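Side-chain contact in particle-associated glycoside hydrolase (Acinetobacter phage Fri1, PDB 6C72), which probably cleaves the capsular polysaccharide of Acinetobacter baumannii as a trimeric phage tailspike depolymerase, degrading the host capsule during virus entry: residues Leu382-Thr387 with Gly396-Asn401. Residues are numbered along the deposited sequence; the frame is centred on the assembly and turned at random.
Sequences LAFSTT and GRFTNN
Phe384 and Phe398 meet inside the chain, the CE2-CZ side of the Phe384 ring lying against the CD1-CE1 side of Phe398, closest at CE2 of Phe384 to CE1 of Phe398, 3.5 Å. Their planes are inclined at 52° with centroids 5.6 Å apart, an oblique aromatic pair, and the two side chains run past one another in opposite directions. Ala383 adds its methyl beside CE1 and CZ of Phe398, with CB 3.9 Å from CZ. The Phe398 side chain extends with CG anti to the backbone N (chi1 -171°), which carries its ring across to both residues. ND2 of Asn401 sits 3.3 Å above the plane of the Phe398 ring, over its centre; hydrogen bonds from ND2 to Val374 O and from Cys377 N to OD1 anchor this amide. Phe411 packs edge-to-face with Phe398, Val374 touches both phenylalanines, and backbone hydrogen bonds to Ile361 and Tyr413 place 382-387 between strands 360-363 and 412-413. Strand 396-399 pairs in parallel with 372-375 and 422-429, so side chains from separate walls meet in the interior of a parallel beta-helix, consistent with the right-handed beta-helix of other phage tailspikes.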
loop_
_atom_site.group_PDB
_atom_site.type_symbol
_atom_site.label_atom_id
_atom_site.label_comp_id
_atom_site.label_asym_id
_atom_site.label_seq_id
_atom_site.Cartn_x
_atom_site.Cartn_y
_atom_site.Cartn_z
ATOM N N LEU A 382 -23.181 -9.643 -8.280
ATOM C CA LEU A 382 -22.302 -10.601 -7.609
ATOM C C LEU A 382 -20.873 -10.084 -7.558
ATOM O O LEU A 382 -20.345 -9.568 -8.551
ATOM C CB LEU A 382 -22.293 -11.938 -8.352
ATOM C CG LEU A 382 -23.589 -12.689 -8.633
ATOM C CD1 LEU A 382 -23.268 -13.860 -9.536
ATOM C CD2 LEU A 382 -24.266 -13.154 -7.346
ATOM N N ALA A 383 -20.233 -10.243 -6.403
ATOM C CA ALA A 383 -18.818 -9.898 -6.337
ATOM C C ALA A 383 -17.962 -10.903 -7.106
ATOM O O ALA A 383 -17.019 -10.507 -7.799
ATOM C CB ALA A 383 -18.356 -9.797 -4.882
ATOM N N PHE A 384 -18.280 -12.198 -7.017
ATOM C CA PHE A 384 -17.483 -13.258 -7.637
ATOM C C PHE A 384 -18.382 -14.169 -8.450
ATOM O O PHE A 384 -19.434 -14.599 -7.965
ATOM C CB PHE A 384 -16.744 -14.103 -6.596
ATOM C CG PHE A 384 -15.703 -13.352 -5.850
ATOM C CD1 PHE A 384 -14.422 -13.226 -6.365
ATOM C CD2 PHE A 384 -16.013 -12.738 -4.645
ATOM C CE1 PHE A 384 -13.450 -12.522 -5.681
ATOM C CE2 PHE A 384 -15.058 -12.024 -3.958
ATOM C CZ PHE A 384 -13.772 -11.914 -4.472
ATOM N N SER A 385 -17.950 -14.496 -9.664
ATOM C CA SER A 385 -18.655 -15.460 -10.507
ATOM C C SER A 385 -17.606 -16.424 -11.056
ATOM O O SER A 385 -16.849 -16.084 -11.971
ATOM C CB SER A 385 -19.424 -14.754 -11.624
ATOM O OG SER A 385 -20.286 -15.651 -12.297
ATOM N N THR A 386 -17.540 -17.614 -10.474
ATOM C CA THR A 386 -16.568 -18.622 -10.870
ATOM C C THR A 386 -17.198 -19.535 -11.913
ATOM O O THR A 386 -18.063 -20.354 -11.591
ATOM C CB THR A 386 -16.100 -19.415 -9.654
ATOM O OG1 THR A 386 -15.549 -18.516 -8.688
ATOM C CG2 THR A 386 -15.030 -20.420 -10.041
ATOM N N THR A 387 -16.732 -19.433 -13.156
ATOM C CA THR A 387 -17.299 -20.276 -14.202
ATOM C C THR A 387 -16.899 -21.736 -14.003
ATOM O O THR A 387 -17.742 -22.636 -14.091
ATOM C CB THR A 387 -16.838 -19.778 -15.576
ATOM O OG1 THR A 387 -17.076 -18.373 -15.684
ATOM C CG2 THR A 387 -17.591 -20.480 -16.692
ATOM N N GLY A 396 -7.222 -14.764 1.307
ATOM C CA GLY A 396 -7.264 -13.366 0.966
ATOM C C GLY A 396 -8.095 -12.568 1.950
ATOM O O GLY A 396 -8.539 -13.071 2.982
ATOM N N ARG A 397 -8.293 -11.306 1.578
ATOM C CA ARG A 397 -8.976 -10.307 2.379
ATOM C C ARG A 397 -9.955 -9.574 1.476
ATOM O O ARG A 397 -9.557 -9.000 0.453
ATOM C CB ARG A 397 -7.975 -9.334 3.002
ATOM C CG ARG A 397 -6.949 -10.024 3.868
ATOM C CD ARG A 397 -5.927 -9.059 4.419
ATOM N NE ARG A 397 -6.555 -8.014 5.228
ATOM C CZ ARG A 397 -6.831 -8.127 6.530
ATOM N NH1 ARG A 397 -6.542 -9.250 7.190
ATOM N NH2 ARG A 397 -7.393 -7.107 7.179
ATOM N N PHE A 398 -11.235 -9.658 1.822
ATOM C CA PHE A 398 -12.338 -8.972 1.154
ATOM C C PHE A 398 -12.874 -7.956 2.164
ATOM O O PHE A 398 -13.739 -8.269 2.980
ATOM C CB PHE A 398 -13.390 -9.981 0.724
ATOM C CG PHE A 398 -14.464 -9.415 -0.155
ATOM C CD1 PHE A 398 -14.312 -9.402 -1.525
ATOM C CD2 PHE A 398 -15.654 -8.948 0.387
ATOM C CE1 PHE A 398 -15.319 -8.898 -2.346
ATOM C CE2 PHE A 398 -16.657 -8.452 -0.430
ATOM C CZ PHE A 398 -16.485 -8.420 -1.803
ATOM N N THR A 399 -12.337 -6.739 2.117
ATOM C CA THR A 399 -12.527 -5.765 3.180
ATOM C C THR A 399 -13.153 -4.473 2.669
ATOM O O THR A 399 -12.833 -3.995 1.568
ATOM C CB THR A 399 -11.195 -5.440 3.865
ATOM O OG1 THR A 399 -10.210 -5.148 2.866
ATOM C CG2 THR A 399 -10.713 -6.603 4.758
ATOM N N ASN A 400 -14.068 -3.923 3.473
ATOM C CA ASN A 400 -14.578 -2.577 3.263
ATOM C C ASN A 400 -15.192 -2.406 1.881
ATOM O O ASN A 400 -15.090 -1.342 1.285
ATOM C CB ASN A 400 -13.487 -1.537 3.487
ATOM C CG ASN A 400 -12.921 -1.596 4.887
ATOM O OD1 ASN A 400 -11.715 -1.790 5.076
ATOM N ND2 ASN A 400 -13.789 -1.437 5.885
ATOM N N ASN A 401 -15.819 -3.445 1.357
ATOM C CA ASN A 401 -16.493 -3.367 0.075
ATOM C C ASN A 401 -17.991 -3.254 0.301
ATOM O O ASN A 401 -18.510 -3.585 1.374
ATOM C CB ASN A 401 -16.185 -4.599 -0.783
ATOM C CG ASN A 401 -14.698 -4.840 -0.927
ATOM O OD1 ASN A 401 -14.005 -4.021 -1.533
ATOM N ND2 ASN A 401 -14.187 -5.959 -0.347
#